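PDB 3CHJ: alpha-14 giardin from Giardia lamblia, which binds calcium and, as an annexin, probably binds phospholipid in a calcium-dependent way, and may link the bilayer to the underlying axoneme. Local coordinates for residues A[36-41]-A[272-276]; A[268-273]-A[307-311]. All blocks are in the same frame, centred on the assembly; numbering follows the deposited sequence.

Contact 1. Residues A[36-41]-A[272-276]; sequences ARSYPP and HFREC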
ATOM      1  N   ALA A  36     -16.514  -8.628   0.181  1.00 13.63           N
ATOM      2  CA  ALA A  36     -15.073  -8.505  -0.049  1.00 13.73           C
ATOM      3  C   ALA A  36     -14.239  -9.218   1.002  1.00 14.28           C
ATOM      4  O   ALA A  36     -13.177  -9.755   0.677  1.00 14.38           O
ATOM      5  CB  ALA A  36     -14.650  -7.030  -0.142  1.00 13.45           C
ATOM      6  N   ARG A  37     -14.718  -9.206   2.243  1.00 15.08           N
ATOM      7  CA  ARG A  37     -13.998  -9.813   3.367  1.00 15.89           C
ATOM      8  C   ARG A  37     -14.168 -11.331   3.426  1.00 16.72           C
ATOM      9  O   ARG A  37     -13.372 -12.015   4.085  1.00 17.83           O
ATOM     10  CB  ARG A  37     -14.491  -9.234   4.681  1.00 16.20           C
ATOM     11  CG  ARG A  37     -14.199  -7.783   4.873  1.00 16.54           C
ATOM     12  CD  ARG A  37     -14.892  -7.312   6.126  1.00 17.54           C
ATOM     13  NE  ARG A  37     -14.130  -7.576   7.351  1.00 20.51           N
ATOM     14  CZ  ARG A  37     -14.651  -8.009   8.500  1.00 23.48           C
ATOM     15  NH1 ARG A  37     -15.941  -8.332   8.593  1.00 25.01           N
ATOM     16  NH2 ARG A  37     -13.864  -8.177   9.558  1.00 23.17           N
ATOM     17  N   SER A  38     -15.229 -11.835   2.784  1.00 16.55           N
ATOM     18  CA  SER A  38     -15.659 -13.244   2.941  1.00 17.06           C
ATOM     19  C   SER A  38     -15.108 -14.201   1.892  1.00 17.93           C
ATOM     20  O   SER A  38     -15.135 -15.420   2.098  1.00 18.53           O
ATOM     21  CB  SER A  38     -17.191 -13.331   2.916  1.00 16.61           C
ATOM     22  OG  SER A  38     -17.739 -12.709   4.051  1.00 19.20           O
ATOM     23  N   TYR A  39     -14.645 -13.674   0.759  1.00 17.69           N
ATOM     24  CA  TYR A  39     -14.230 -14.499  -0.386  1.00 17.94           C
ATOM     25  C   TYR A  39     -12.855 -14.083  -0.913  1.00 18.83           C
ATOM     26  O   TYR A  39     -12.477 -12.916  -0.781  1.00 18.23           O
ATOM     27  CB  TYR A  39     -15.243 -14.407  -1.533  1.00 18.88           C
ATOM     28  CG  TYR A  39     -16.635 -14.853  -1.164  1.00 18.90           C
ATOM     29  CD1 TYR A  39     -16.971 -16.213  -1.149  1.00 20.35           C
ATOM     30  CD2 TYR A  39     -17.620 -13.921  -0.836  1.00 17.84           C
ATOM     31  CE1 TYR A  39     -18.259 -16.618  -0.811  1.00 20.61           C
ATOM     32  CE2 TYR A  39     -18.905 -14.322  -0.488  1.00 20.97           C
ATOM     33  CZ  TYR A  39     -19.214 -15.671  -0.481  1.00 19.55           C
ATOM     34  OH  TYR A  39     -20.505 -16.045  -0.126  1.00 21.76           O
ATOM     35  N   PRO A  40     -12.109 -15.035  -1.503  1.00 19.53           N
ATOM     36  CA  PRO A  40     -10.817 -14.687  -2.099  1.00 19.79           C
ATOM     37  C   PRO A  40     -10.980 -13.815  -3.350  1.00 19.52           C
ATOM     38  O   PRO A  40     -12.005 -13.888  -4.017  1.00 18.91           O
ATOM     39  CB  PRO A  40     -10.211 -16.050  -2.463  1.00 20.29           C
ATOM     40  CG  PRO A  40     -11.356 -16.974  -2.566  1.00 21.49           C
ATOM     41  CD  PRO A  40     -12.408 -16.478  -1.619  1.00 19.75           C
ATOM     42  N   PRO A  41      -9.985 -12.963  -3.654  1.00 19.83           N
ATOM     43  CA  PRO A  41     -10.073 -12.043  -4.794  1.00 20.09           C
ATOM     44  C   PRO A  41     -10.412 -12.680  -6.140  1.00 20.73           C
ATOM     45  O   PRO A  41     -11.108 -12.061  -6.946  1.00 20.03           O
ATOM     46  CB  PRO A  41      -8.676 -11.410  -4.826  1.00 20.11           C
ATOM     47  CG  PRO A  41      -8.298 -11.383  -3.395  1.00 19.90           C
ATOM     48  CD  PRO A  41      -8.757 -12.727  -2.876  1.00 20.39           C
ATOM     49  N   HIS A 272      -3.979  -3.709   1.311  1.00 10.37           N
ATOM     50  CA  HIS A 272      -3.378  -4.240   2.538  1.00 11.45           C
ATOM     51  C   HIS A 272      -4.314  -4.799   3.580  1.00 11.13           C
ATOM     52  O   HIS A 272      -3.857  -5.406   4.532  1.00 10.96           O
ATOM     53  CB  HIS A 272      -2.467  -3.176   3.154  1.00 11.13           C
ATOM     54  CG  HIS A 272      -1.305  -2.840   2.285  1.00 12.78           C
ATOM     55  ND1 HIS A 272      -1.007  -1.555   1.880  1.00 16.96           N
ATOM     56  CD2 HIS A 272      -0.394  -3.645   1.695  1.00 12.95           C
ATOM     57  CE1 HIS A 272       0.064  -1.585   1.104  1.00 12.88           C
ATOM     58  NE2 HIS A 272       0.449  -2.837   0.969  1.00 17.47           N
ATOM     59  N   PHE A 273      -5.626  -4.611   3.421  1.00 11.14           N
ATOM     60  CA  PHE A 273      -6.529  -5.019   4.507  1.00 11.84           C
ATOM     61  C   PHE A 273      -6.489  -6.522   4.802  1.00 12.88           C
ATOM     62  O   PHE A 273      -6.635  -6.937   5.952  1.00 14.32           O
ATOM     63  CB  PHE A 273      -7.965  -4.529   4.256  1.00 11.54           C
ATOM     64  CG  PHE A 273      -8.789  -5.452   3.402  1.00 12.45           C
ATOM     65  CD1 PHE A 273      -9.624  -6.402   3.987  1.00 13.33           C
ATOM     66  CD2 PHE A 273      -8.769  -5.346   2.013  1.00 12.02           C
ATOM     67  CE1 PHE A 273     -10.407  -7.253   3.208  1.00 13.56           C
ATOM     68  CE2 PHE A 273      -9.556  -6.207   1.223  1.00 12.77           C
ATOM     69  CZ  PHE A 273     -10.386  -7.155   1.845  1.00 12.76           C
ATOM     70  N   ARG A 274      -6.275  -7.331   3.769  1.00 14.18           N
ATOM     71  CA  ARG A 274      -6.410  -8.781   3.941  1.00 15.70           C
ATOM     72  C   ARG A 274      -5.191  -9.361   4.678  1.00 16.96           C
ATOM     73  O   ARG A 274      -5.318 -10.264   5.510  1.00 18.43           O
ATOM     74  CB  ARG A 274      -6.603  -9.430   2.573  1.00 15.87           C
ATOM     75  CG  ARG A 274      -7.439 -10.687   2.612  1.00 20.95           C
ATOM     76  CD  ARG A 274      -7.680 -11.194   1.202  1.00 22.95           C
ATOM     77  NE  ARG A 274      -8.650 -10.430   0.393  1.00 23.77           N
ATOM     78  CZ  ARG A 274      -9.956 -10.721   0.329  1.00 26.02           C
ATOM     79  NH1 ARG A 274     -10.474 -11.713   1.066  1.00 23.34           N
ATOM     80  NH2 ARG A 274     -10.763 -10.024  -0.464  1.00 27.80           N
ATOM     81  N   GLU A 275      -4.023  -8.799   4.410  1.00 16.51           N
ATOM     82  CA  GLU A 275      -2.780  -9.313   4.984  1.00 17.81           C
ATOM     83  C   GLU A 275      -2.418  -8.623   6.313  1.00 17.53           C
ATOM     84  O   GLU A 275      -1.909  -9.264   7.253  1.00 19.43           O
ATOM     85  CB  GLU A 275      -1.639  -9.146   3.968  1.00 18.34           C
ATOM     86  CG  GLU A 275      -1.874  -9.816   2.601  1.00 23.25           C
ATOM     87  CD  GLU A 275      -2.777  -9.046   1.598  1.00 25.68           C
ATOM     88  OE1 GLU A 275      -3.128  -9.710   0.585  1.00 28.17           O
ATOM     89  OE2 GLU A 275      -3.126  -7.831   1.772  1.00 20.38           O
ATOM     90  N   CYS A 276      -2.700  -7.330   6.408  1.00 16.51           N
ATOM     91  CA  CYS A 276      -2.179  -6.516   7.503  1.00 16.12           C
ATOM     92  C   CYS A 276      -3.173  -6.376   8.661  1.00 16.48           C
ATOM     93  O   CYS A 276      -3.574  -5.260   9.033  1.00 15.91           O
ATOM     94  CB  CYS A 276      -1.758  -5.135   6.985  1.00 15.48           C
ATOM     95  SG  CYS A 276      -0.311  -5.164   5.864  1.00 17.08           S
TER
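Arg-274 reaches across to the end of helix 31-38 and turns the NH1 and NH2 end of its guanidinium toward two neighbouring backbone carbonyls. NH2 lies 2.7 Å from Ala-36 O and NH1 lies 3.0 Å from Tyr-39 O. Both are hydrogen bonds, but both are weak because they are bent, with N-H...O angles of 130° and 125°. The two oxygens approach the guanidinium obliquely. The chain of Arg-274 bends at chi3 (-74°), which turns the flat group broadside between a proline and a phenylalanine. Pro-41 comes from the opposite direction and lays its ring over one face. Its CD sits over the centre of the group, 4.0 Å from Arg-274 CZ, and its CG is 3.9 Å from Arg-274 NE. On the other face lies Phe-273 CZ, offset toward the rim. Proline on one face and phenylalanine at the rim of the other limit the tilt of the cation, while its two terminal nitrogens serve carbonyls.

Phe-273 points its own edge at the same helix end. Its CZ is 4.0 Å from Ala-36 O, near the plane of the ring. Arg-37 runs past this ring at a slant, with its CG 4.2 Å from Phe-273 CE1. The polar end of Arg-37 turns elsewhere: it forms a salt bridge with Glu-34 and a hydrogen bond to the backbone oxygen of Glu-312. Leu-78 of helix 69-78 touches both Ala-36 and Phe-273.

Tyr-39 leaves the helical conformation and Pro-40 takes the N-cap position of helix 41-55, so Arg-274 meets the short connection between helices 31-38 and 41-55. A side chain from the loop after helix 262-272 thus bonds weakly to the last turn of helix 31-38 and to the link into helix 41-55. This joins an N-terminal helical turn to the fourth annexin repeat, in a partly buried seam of the all-helical fold.

Contact 2. Residues A[268-273]-A[307-311]; sequences ITAMHF and IKLLW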
ATOM      1  N   ILE A 268      -4.613   2.153  -0.048  1.00 10.59           N
ATOM      2  CA  ILE A 268      -3.926   1.534   1.075  1.00 10.56           C
ATOM      3  C   ILE A 268      -4.807   0.428   1.663  1.00 10.23           C
ATOM      4  O   ILE A 268      -4.331  -0.668   1.925  1.00 10.87           O
ATOM      5  CB  ILE A 268      -3.559   2.561   2.182  1.00 11.31           C
ATOM      6  CG1 ILE A 268      -2.656   3.683   1.621  1.00 12.76           C
ATOM      7  CG2 ILE A 268      -2.991   1.854   3.403  1.00 10.61           C
ATOM      8  CD1 ILE A 268      -1.246   3.259   1.322  1.00 18.09           C
ATOM      9  N   THR A 269      -6.106   0.704   1.800  1.00  9.38           N
ATOM     10  CA  THR A 269      -7.035  -0.273   2.348  1.00  9.71           C
ATOM     11  C   THR A 269      -7.153  -1.489   1.402  1.00  9.97           C
ATOM     12  O   THR A 269      -6.974  -2.631   1.826  1.00 10.53           O
ATOM     13  CB  THR A 269      -8.403   0.386   2.635  1.00 10.17           C
ATOM     14  OG1 THR A 269      -8.191   1.479   3.543  1.00 10.89           O
ATOM     15  CG2 THR A 269      -9.386  -0.643   3.216  1.00 11.88           C
ATOM     16  N   ALA A 270      -7.424  -1.263   0.120  1.00 10.44           N
ATOM     17  CA  ALA A 270      -7.572  -2.381  -0.829  1.00 10.62           C
ATOM     18  C   ALA A 270      -6.291  -3.225  -0.967  1.00 10.98           C
ATOM     19  O   ALA A 270      -6.373  -4.461  -1.034  1.00 10.80           O
ATOM     20  CB  ALA A 270      -8.015  -1.838  -2.192  1.00 10.60           C
ATOM     21  N   MET A 271      -5.130  -2.562  -0.953  1.00 11.13           N
ATOM     22  CA  MET A 271      -3.856  -3.296  -1.087  1.00 12.09           C
ATOM     23  C   MET A 271      -3.553  -4.152   0.124  1.00 11.82           C
ATOM     24  O   MET A 271      -2.917  -5.209  -0.009  1.00 12.07           O
ATOM     25  CB  MET A 271      -2.669  -2.361  -1.351  1.00 11.52           C
ATOM     26  CG  MET A 271      -2.701  -1.728  -2.715  1.00 13.56           C
ATOM     27  SD  MET A 271      -1.154  -0.876  -3.076  1.00 14.71           S
ATOM     28  CE  MET A 271      -1.294   0.596  -2.084  1.00 16.38           C
ATOM     29  N   HIS A 272      -3.979  -3.709   1.311  1.00 10.37           N
ATOM     30  CA  HIS A 272      -3.378  -4.240   2.538  1.00 11.45           C
ATOM     31  C   HIS A 272      -4.314  -4.799   3.580  1.00 11.13           C
ATOM     32  O   HIS A 272      -3.857  -5.406   4.532  1.00 10.96           O
ATOM     33  CB  HIS A 272      -2.467  -3.176   3.154  1.00 11.13           C
ATOM     34  CG  HIS A 272      -1.305  -2.840   2.285  1.00 12.78           C
ATOM     35  ND1 HIS A 272      -1.007  -1.555   1.880  1.00 16.96           N
ATOM     36  CD2 HIS A 272      -0.394  -3.645   1.695  1.00 12.95           C
ATOM     37  CE1 HIS A 272       0.064  -1.585   1.104  1.00 12.88           C
ATOM     38  NE2 HIS A 272       0.449  -2.837   0.969  1.00 17.47           N
ATOM     39  N   PHE A 273      -5.626  -4.611   3.421  1.00 11.14           N
ATOM     40  CA  PHE A 273      -6.529  -5.019   4.507  1.00 11.84           C
ATOM     41  C   PHE A 273      -6.489  -6.522   4.802  1.00 12.88           C
ATOM     42  O   PHE A 273      -6.635  -6.937   5.952  1.00 14.32           O
ATOM     43  CB  PHE A 273      -7.965  -4.529   4.256  1.00 11.54           C
ATOM     44  CG  PHE A 273      -8.789  -5.452   3.402  1.00 12.45           C
ATOM     45  CD1 PHE A 273      -9.624  -6.402   3.987  1.00 13.33           C
ATOM     46  CD2 PHE A 273      -8.769  -5.346   2.013  1.00 12.02           C
ATOM     47  CE1 PHE A 273     -10.407  -7.253   3.208  1.00 13.56           C
ATOM     48  CE2 PHE A 273      -9.556  -6.207   1.223  1.00 12.77           C
ATOM     49  CZ  PHE A 273     -10.386  -7.155   1.845  1.00 12.76           C
ATOM     50  N   ILE A 307     -14.432   1.615   5.636  1.00 12.63           N
ATOM     51  CA  ILE A 307     -13.013   1.622   5.972  1.00 12.19           C
ATOM     52  C   ILE A 307     -12.787   0.925   7.314  1.00 12.98           C
ATOM     53  O   ILE A 307     -11.914   0.045   7.416  1.00 13.55           O
ATOM     54  CB  ILE A 307     -12.424   3.056   5.971  1.00 12.78           C
ATOM     55  CG1 ILE A 307     -12.517   3.681   4.576  1.00 12.69           C
ATOM     56  CG2 ILE A 307     -10.971   3.083   6.526  1.00 12.06           C
ATOM     57  CD1 ILE A 307     -11.771   2.934   3.432  1.00 13.99           C
ATOM     58  N   LYS A 308     -13.609   1.260   8.317  1.00 13.24           N
ATOM     59  CA  LYS A 308     -13.500   0.637   9.658  1.00 13.94           C
ATOM     60  C   LYS A 308     -13.687  -0.872   9.563  1.00 13.49           C
ATOM     61  O   LYS A 308     -12.918  -1.637  10.168  1.00 13.90           O
ATOM     62  CB  LYS A 308     -14.539   1.207  10.636  1.00 14.85           C
ATOM     63  CG  LYS A 308     -14.172   2.565  11.195  1.00 17.42           C
ATOM     64  CD  LYS A 308     -15.103   3.007  12.303  1.00 22.61           C
ATOM     65  CE  LYS A 308     -16.439   3.497  11.732  1.00 24.73           C
ATOM     66  NZ  LYS A 308     -17.245   4.273  12.730  1.00 29.16           N
ATOM     67  N   LEU A 309     -14.684  -1.313   8.786  1.00 12.83           N
ATOM     68  CA  LEU A 309     -14.971  -2.741   8.670  1.00 12.99           C
ATOM     69  C   LEU A 309     -13.862  -3.511   7.939  1.00 12.05           C
ATOM     70  O   LEU A 309     -13.477  -4.612   8.334  1.00 13.12           O
ATOM     71  CB  LEU A 309     -16.323  -2.940   7.958  1.00 12.79           C
ATOM     72  CG  LEU A 309     -16.840  -4.372   7.844  1.00 15.95           C
ATOM     73  CD1 LEU A 309     -16.891  -5.048   9.203  1.00 17.35           C
ATOM     74  CD2 LEU A 309     -18.224  -4.332   7.198  1.00 15.34           C
ATOM     75  N   LEU A 310     -13.332  -2.940   6.863  1.00 11.46           N
ATOM     76  CA  LEU A 310     -12.285  -3.634   6.102  1.00 11.47           C
ATOM     77  C   LEU A 310     -11.053  -3.874   6.945  1.00 11.87           C
ATOM     78  O   LEU A 310     -10.396  -4.912   6.808  1.00 12.31           O
ATOM     79  CB  LEU A 310     -11.898  -2.811   4.867  1.00 11.50           C
ATOM     80  CG  LEU A 310     -12.939  -2.920   3.749  1.00 12.18           C
ATOM     81  CD1 LEU A 310     -12.728  -1.800   2.695  1.00 12.04           C
ATOM     82  CD2 LEU A 310     -12.910  -4.286   3.097  1.00 11.35           C
ATOM     83  N   TRP A 311     -10.745  -2.925   7.826  1.00 12.39           N
ATOM     84  CA  TRP A 311      -9.576  -3.037   8.671  1.00 13.13           C
ATOM     85  C   TRP A 311      -9.824  -3.824   9.956  1.00 15.23           C
ATOM     86  O   TRP A 311      -8.915  -3.994  10.772  1.00 16.38           O
ATOM     87  CB  TRP A 311      -9.031  -1.638   8.968  1.00 12.70           C
ATOM     88  CG  TRP A 311      -8.235  -1.096   7.843  1.00 12.09           C
ATOM     89  CD1 TRP A 311      -8.549  -0.029   7.038  1.00 12.97           C
ATOM     90  CD2 TRP A 311      -6.970  -1.576   7.406  1.00 11.98           C
ATOM     91  NE1 TRP A 311      -7.539   0.171   6.110  1.00 13.30           N
ATOM     92  CE2 TRP A 311      -6.556  -0.765   6.324  1.00 11.77           C
ATOM     93  CE3 TRP A 311      -6.147  -2.638   7.806  1.00 10.92           C
ATOM     94  CZ2 TRP A 311      -5.351  -0.973   5.658  1.00 12.18           C
ATOM     95  CZ3 TRP A 311      -4.960  -2.844   7.145  1.00 13.05           C
ATOM     96  CH2 TRP A 311      -4.565  -2.021   6.084  1.00 12.52           C
TER
HETATM   97  O   HOH W   1      -7.937  -6.368   8.302  1.00 26.57           O
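Trp-311 has CG anti to its carbonyl carbon (chi1 -79°), and its indole swings toward helix 262-272. Thr-269 holds OG1 beside its own backbone N, and the two groups meet. NE1 of Trp-311 donates to Thr-269 OG1 at 3.0 Å, with an N-H...O angle of 147°. The oxygen lies at the ring edge, tilted somewhat out of the indole plane. Thr-269 OG1 also bonds to the backbone oxygen of Leu-265, so two bonds grip this buried hydroxyl.

CG2 of Thr-269 sits between the indole NE1 of Trp-311 and Leu-310 CD1, 3.6 Å from the latter. The side chains of Thr-269 and Leu-310 cross at about a right angle. Leu-310 sends its second methyl over the face of Phe-273. Leu-310 CD2 stands 3.9 Å from the centroid of the Phe-273 ring, only 12° off the normal, a CH-pi contact. A second CH-pi contact has Phe-273 CA over the six-membered ring of Trp-311, 4.0 Å from its centroid. Beyond it, Trp-311 CH2 touches His-272 CB at 3.8 Å.

One water joins the two backbones. It donates to Phe-273 O at 2.7 Å and to Leu-310 O at 3.2 Å. Met-251 of helix 243-254 touches both Thr-269 and Trp-311, and the ring of Phe-291 meets the indole at a steep tilt.

The arrangement is the buried packing of helix 262-272 against the end of helix 301-310. It belongs to the helical core of the fourth annexin repeat.

In the fold
Contacts 1 and 2 lie side by side, their centres about 8 Å apart. They share His-272 and Phe-273, where helix 262-272 gives way to the loop before helix 279-287. Along the chain, 36-41 comes first, then 268-276, and 307-311 last. Contact 2 is local, its closest ends 34 residues apart, and lies inside the fourth repeat. Contact 1 joins segments whose closest ends are 231 residues apart and brings an early helix onto that repeat. The two also meet directly, since Arg-37 packs on Leu-309 and Leu-310. Helices 31-38, 262-272 and 301-310 therefore converge, joining the N-terminal part of the annexin fold to its C-terminal repeat.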